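Local coordinates for choline binding protein PCPA (Streptococcus pneumoniae, PDB 4CP6) that belongs to the pneumococcal choline-binding proteins, serves as a vaccine antigen, and probably displays its leucine-rich repeat domain at the cell surface, at residues A[22-27]-A[56-61]; A[96-101]-A[110-115]. All coordinates share one frame; numbering follows the deposited sequence.

Interaction 1 (A[22-27]-A[56-61])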
loop_
_atom_site.group_PDB
_atom_site.type_symbol
_atom_site.label_atom_id
_atom_site.label_comp_id
_atom_site.label_asym_id
_atom_site.label_seq_id
_atom_site.Cartn_x
_atom_site.Cartn_y
_atom_site.Cartn_z
ATOM N N ASN A 22 -3.688 36.952 15.787
ATOM C CA ASN A 22 -2.246 36.705 15.804
ATOM C C ASN A 22 -1.772 36.001 14.516
ATOM O O ASN A 22 -0.999 35.046 14.564
ATOM C CB ASN A 22 -1.834 35.971 17.087
ATOM C CG ASN A 22 -0.343 35.860 17.331
ATOM O OD1 ASN A 22 0.152 34.812 17.756
ATOM N ND2 ASN A 22 0.411 36.922 17.052
ATOM N N ASN A 23 -2.293 36.458 13.367
ATOM C CA ASN A 23 -1.960 35.962 12.029
ATOM C C ASN A 23 -2.246 34.457 11.835
ATOM O O ASN A 23 -1.543 33.755 11.090
ATOM C CB ASN A 23 -0.535 36.340 11.625
ATOM C CG ASN A 23 -0.437 37.804 11.263
ATOM O OD1 ASN A 23 -0.744 38.223 10.141
ATOM N ND2 ASN A 23 -0.081 38.629 12.223
ATOM N N ILE A 24 -3.313 33.984 12.493
ATOM C CA ILE A 24 -3.845 32.635 12.306
ATOM C C ILE A 24 -5.323 32.852 11.973
ATOM O O ILE A 24 -6.039 33.524 12.735
ATOM C CB ILE A 24 -3.650 31.692 13.523
ATOM C CG1 ILE A 24 -2.142 31.474 13.826
ATOM C CG2 ILE A 24 -4.361 30.333 13.287
ATOM C CD1 ILE A 24 -1.797 30.608 15.073
ATOM N N LYS A 25 -5.792 32.258 10.873
ATOM C CA LYS A 25 -7.195 32.327 10.498
ATOM C C LYS A 25 -7.924 31.114 11.052
ATOM O O LYS A 25 -7.371 30.004 11.035
ATOM C CB LYS A 25 -7.357 32.356 8.973
ATOM C CG LYS A 25 -6.869 33.656 8.362
ATOM C CD LYS A 25 -6.921 33.609 6.837
ATOM C CE LYS A 25 -6.557 34.931 6.188
ATOM N NZ LYS A 25 -5.139 35.306 6.462
ATOM N N TYR A 26 -9.151 31.322 11.515
ATOM C CA TYR A 26 -10.060 30.309 12.035
ATOM C C TYR A 26 -11.389 30.464 11.315
ATOM O O TYR A 26 -11.811 31.595 11.040
ATOM C CB TYR A 26 -10.293 30.498 13.536
ATOM C CG TYR A 26 -9.027 30.443 14.347
ATOM C CD1 TYR A 26 -8.260 31.586 14.558
ATOM C CD2 TYR A 26 -8.610 29.256 14.942
ATOM C CE1 TYR A 26 -7.110 31.551 15.337
ATOM C CE2 TYR A 26 -7.440 29.201 15.696
ATOM C CZ TYR A 26 -6.710 30.358 15.919
ATOM O OH TYR A 26 -5.556 30.294 16.667
ATOM N N LYS A 27 -12.067 29.352 11.012
ATOM C CA LYS A 27 -13.350 29.442 10.341
ATOM C C LYS A 27 -14.423 28.834 11.224
ATOM O O LYS A 27 -14.238 27.737 11.725
ATOM C CB LYS A 27 -13.266 28.754 8.959
ATOM C CG LYS A 27 -14.539 28.821 8.140
ATOM C CD LYS A 27 -14.316 28.253 6.760
ATOM C CE LYS A 27 -15.596 28.240 5.969
ATOM N NZ LYS A 27 -15.335 28.005 4.524
ATOM N N LYS A 56 11.354 25.379 15.915
ATOM C CA LYS A 56 11.068 25.416 17.355
ATOM C C LYS A 56 9.689 24.799 17.602
ATOM O O LYS A 56 8.880 24.744 16.675
ATOM C CB LYS A 56 11.109 26.868 17.876
ATOM C CG LYS A 56 12.504 27.487 17.804
ATOM C CD LYS A 56 12.634 28.757 18.617
ATOM C CE LYS A 56 13.989 29.386 18.372
ATOM N NZ LYS A 56 14.117 29.916 16.982
ATOM N N PRO A 57 9.397 24.314 18.828
ATOM C CA PRO A 57 8.082 23.712 19.087
ATOM C C PRO A 57 6.940 24.709 18.987
ATOM O O PRO A 57 7.083 25.898 19.318
ATOM C CB PRO A 57 8.214 23.198 20.528
ATOM C CG PRO A 57 9.682 23.041 20.736
ATOM C CD PRO A 57 10.250 24.233 20.030
ATOM N N PHE A 58 5.781 24.228 18.516
ATOM C CA PHE A 58 4.604 25.058 18.389
ATOM C C PHE A 58 3.400 24.312 18.954
ATOM O O PHE A 58 3.311 23.081 18.781
ATOM C CB PHE A 58 4.352 25.366 16.901
ATOM C CG PHE A 58 3.054 26.089 16.613
ATOM C CD1 PHE A 58 2.933 27.454 16.861
ATOM C CD2 PHE A 58 1.960 25.417 16.061
ATOM C CE1 PHE A 58 1.744 28.131 16.588
ATOM C CE2 PHE A 58 0.765 26.099 15.798
ATOM C CZ PHE A 58 0.674 27.449 16.045
ATOM N N THR A 59 2.480 25.021 19.601
ATOM C CA THR A 59 1.247 24.458 20.127
ATOM C C THR A 59 0.052 25.065 19.407
ATOM O O THR A 59 -0.078 26.289 19.321
ATOM C CB THR A 59 1.146 24.657 21.653
ATOM O OG1 THR A 59 2.250 23.981 22.243
ATOM C CG2 THR A 59 -0.159 24.079 22.245
ATOM N N ILE A 60 -0.818 24.220 18.868
ATOM C CA ILE A 60 -2.019 24.708 18.212
ATOM C C ILE A 60 -2.924 25.307 19.276
ATOM O O ILE A 60 -3.217 24.646 20.283
ATOM C CB ILE A 60 -2.765 23.574 17.473
ATOM C CG1 ILE A 60 -1.904 23.017 16.360
ATOM C CG2 ILE A 60 -4.118 24.071 16.917
ATOM C CD1 ILE A 60 -2.498 21.680 15.696
ATOM N N PRO A 61 -3.413 26.553 19.065
ATOM C CA PRO A 61 -4.347 27.124 20.041
ATOM C C PRO A 61 -5.627 26.288 20.223
ATOM O O PRO A 61 -6.034 25.562 19.306
ATOM C CB PRO A 61 -4.609 28.535 19.486
ATOM C CG PRO A 61 -3.391 28.836 18.650
ATOM C CD PRO A 61 -3.115 27.517 17.981
#
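Ile24 and Tyr26 meet Phe58 and Pro61 in a small, mainly apolar contact where the N-terminal β-structure abuts strand 57-59, at the edge of the parallel sheet that runs along the leucine-rich repeats. Segment 22-27 carries the start of strand 24-32, in the antiparallel N-terminal end (18-21, 24-32, 35-40) of a mixed sheet that continues along the repeats. The two backbones do not pair: their closest CA atoms, those of Ile24 and Pro61, are 9.5 Å apart, so side chains alone span the gap. Ile24 reaches with its longer branch. CG1 lies anti to the carbonyl carbon and chi2 is fully extended (177°), which carries CD1 to the edge of the Phe58 ring, near its plane, 4.1 Å from CZ. The same methyl lies 4.3 Å from CG of Pro61, so one methyl touches both rings. Tyr26 leaves the strand on the same side as Ile24, two residues on, and crosses Pro61 at about a right angle; its OH rests 3.3 Å from Pro61 CG and 3.5 Å from Pro61 CB. Val40 of strand 35-40 also touches Ile24 and Tyr26, and Phe49 packs edge-to-face on Phe58. Long or ring-bearing side chains reach across backbones this far apart, and proline offers a stiff apolar surface. Only 133 Å² is buried, both sides summed. Ile24 makes apolar contacts and the Tyr26 hydroxyl adds a van der Waals contact; with no directed bond linking the two segments, the chemistry implies a junction shaped by fit.

Interaction 2 (A[96-101]-A[110-115])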
loop_
_atom_site.group_PDB
_atom_site.type_symbol
_atom_site.label_atom_id
_atom_site.label_comp_id
_atom_site.label_asym_id
_atom_site.label_seq_id
_atom_site.Cartn_x
_atom_site.Cartn_y
_atom_site.Cartn_z
ATOM N N SER A 96 9.490 22.681 14.643
ATOM C CA SER A 96 10.178 21.383 14.735
ATOM C C SER A 96 9.256 20.287 15.303
ATOM O O SER A 96 9.525 19.092 15.135
ATOM C CB SER A 96 11.376 21.535 15.652
ATOM O OG SER A 96 10.951 22.073 16.892
ATOM N N SER A 97 8.222 20.691 16.028
ATOM C CA SER A 97 7.242 19.778 16.625
ATOM C C SER A 97 5.955 20.540 16.788
ATOM O O SER A 97 5.982 21.776 16.875
ATOM C CB SER A 97 7.718 19.250 17.980
ATOM O OG SER A 97 7.672 20.268 18.970
ATOM N N ILE A 98 4.820 19.840 16.804
ATOM C CA ILE A 98 3.534 20.476 16.975
ATOM C C ILE A 98 2.795 19.723 18.048
ATOM O O ILE A 98 2.745 18.478 17.993
ATOM C CB ILE A 98 2.701 20.585 15.664
ATOM C CG1 ILE A 98 3.431 21.488 14.616
ATOM C CG2 ILE A 98 1.280 21.105 15.974
ATOM C CD1 ILE A 98 2.809 21.497 13.217
ATOM N N THR A 99 2.241 20.455 19.024
ATOM C CA THR A 99 1.429 19.897 20.097
ATOM C C THR A 99 -0.033 20.150 19.776
ATOM O O THR A 99 -0.416 21.282 19.429
ATOM C CB THR A 99 1.856 20.474 21.446
ATOM O OG1 THR A 99 3.174 20.016 21.727
ATOM C CG2 THR A 99 0.918 20.073 22.585
ATOM N N ILE A 100 -0.853 19.075 19.852
ATOM C CA ILE A 100 -2.263 19.132 19.540
ATOM C C ILE A 100 -3.052 19.136 20.838
ATOM O O ILE A 100 -2.925 18.191 21.619
ATOM C CB ILE A 100 -2.632 17.920 18.656
ATOM C CG1 ILE A 100 -1.784 17.952 17.350
ATOM C CG2 ILE A 100 -4.135 17.871 18.385
ATOM C CD1 ILE A 100 -2.144 16.890 16.264
ATOM N N PRO A 101 -3.884 20.171 21.066
ATOM C CA PRO A 101 -4.647 20.234 22.320
ATOM C C PRO A 101 -5.759 19.202 22.331
ATOM O O PRO A 101 -6.157 18.731 21.260
ATOM C CB PRO A 101 -5.192 21.671 22.333
ATOM C CG PRO A 101 -5.322 22.023 20.859
ATOM C CD PRO A 101 -4.128 21.361 20.219
ATOM N N LYS A 110 -5.276 16.419 4.385
ATOM C CA LYS A 110 -4.075 17.235 4.160
ATOM C C LYS A 110 -3.865 18.297 5.240
ATOM O O LYS A 110 -3.162 19.289 4.992
ATOM C CB LYS A 110 -4.115 17.850 2.744
ATOM C CG LYS A 110 -3.937 16.762 1.684
ATOM C CD LYS A 110 -3.749 17.287 0.300
ATOM C CE LYS A 110 -3.323 16.120 -0.559
ATOM N NZ LYS A 110 -2.949 16.586 -1.931
ATOM N N GLY A 111 -4.369 18.064 6.462
ATOM C CA GLY A 111 -4.159 19.064 7.521
ATOM C C GLY A 111 -2.694 19.315 7.823
ATOM O O GLY A 111 -2.336 20.433 8.215
ATOM N N PHE A 112 -1.822 18.298 7.655
ATOM C CA PHE A 112 -0.387 18.380 7.928
ATOM C C PHE A 112 0.406 17.866 6.730
ATOM O O PHE A 112 1.500 17.321 6.890
ATOM C CB PHE A 112 -0.027 17.579 9.193
ATOM C CG PHE A 112 -0.612 18.113 10.480
ATOM C CD1 PHE A 112 -1.908 17.790 10.865
ATOM C CD2 PHE A 112 0.154 18.895 11.336
ATOM C CE1 PHE A 112 -2.423 18.227 12.090
ATOM C CE2 PHE A 112 -0.370 19.367 12.529
ATOM C CZ PHE A 112 -1.655 19.042 12.901
ATOM N N HIS A 113 -0.117 18.073 5.494
ATOM C CA HIS A 113 0.595 17.587 4.323
ATOM C C HIS A 113 2.052 18.097 4.335
ATOM O O HIS A 113 2.257 19.311 4.495
ATOM C CB HIS A 113 -0.093 18.033 3.013
ATOM C CG HIS A 113 0.833 17.913 1.851
ATOM N ND1 HIS A 113 0.949 16.739 1.150
ATOM C CD2 HIS A 113 1.761 18.790 1.386
ATOM C CE1 HIS A 113 1.931 16.930 0.276
ATOM N NE2 HIS A 113 2.425 18.161 0.374
ATOM N N GLY A 114 3.013 17.226 4.070
ATOM C CA GLY A 114 4.419 17.597 3.974
ATOM C C GLY A 114 5.028 18.171 5.233
ATOM O O GLY A 114 6.154 18.693 5.184
ATOM N N SER A 115 4.323 18.080 6.370
ATOM C CA SER A 115 4.800 18.665 7.618
ATOM C C SER A 115 6.260 18.399 7.909
ATOM O O SER A 115 6.708 17.267 7.841
ATOM C CB SER A 115 3.948 18.181 8.787
ATOM O OG SER A 115 4.385 18.729 10.023
#
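Phe112 packs against Ile98 and Ile100 of strand 97-100, reaching them from the loop 110-115, which holds the turn 112-115, and all three are buried. The apolar packing is the whole of the contact across the two segments. Ile98 brings CD1 to the edge of the Phe112 ring, in its plane, 3.9 Å from CE2, with its CG2 branch at 4.2 Å from the same atom. Ile100, two residues along the strand and so on the same side, comes from the opposite direction to Phe112 and sets CD1 4.0 Å from CZ. The ring thus lies against two methyl ends, and β-branched isoleucine suits both the extended strand and the hydrophobic interior it faces. Phe112 has CG anti to its carbonyl carbon (chi1 -66°), which sends the ring out from the turn toward the strand.

Backbone bonding shapes the turn itself. Phe112 to Ser115 form a type II β-turn, closed by Ser115 N to Phe112 O at 3.0 Å. Gly114 occupies its third position with a positive phi (62°), a conformation that glycine adopts easily.

Such inward-facing apolar residues, strand on one side and turn on the other, build the core of a leucine-rich repeat coil. Here Phe112 also stacks on Phe136 and touches Ile107 of strand 106-107, while strand 97-100 is flanked in its parallel sheet by strands 57-59 and 119-122.

How the interactions relate
From the N terminus, interaction 1 closes first: strand 24-32 runs away from it, strand 35-40 returns, and the chain comes back as 56-61, after 28 intervening residues. Interaction 2 opens later and closes a much shorter loop of eight residues holding strand 106-107. The two are in series, neither nested nor crossed, with centres about 11 Å apart. They are joined laterally because strands 57-59 and 97-100 are parallel neighbours, probably hydrogen-bonded from Phe58 O to Thr99 N (2.8 Å) and from Phe58 N to Ser97 O (3.0 Å). Interaction 1 thus ties the N-terminal antiparallel part to strand 57-59, and interaction 2 joins the neighbouring strand 97-100 to the loop after strand 106-107.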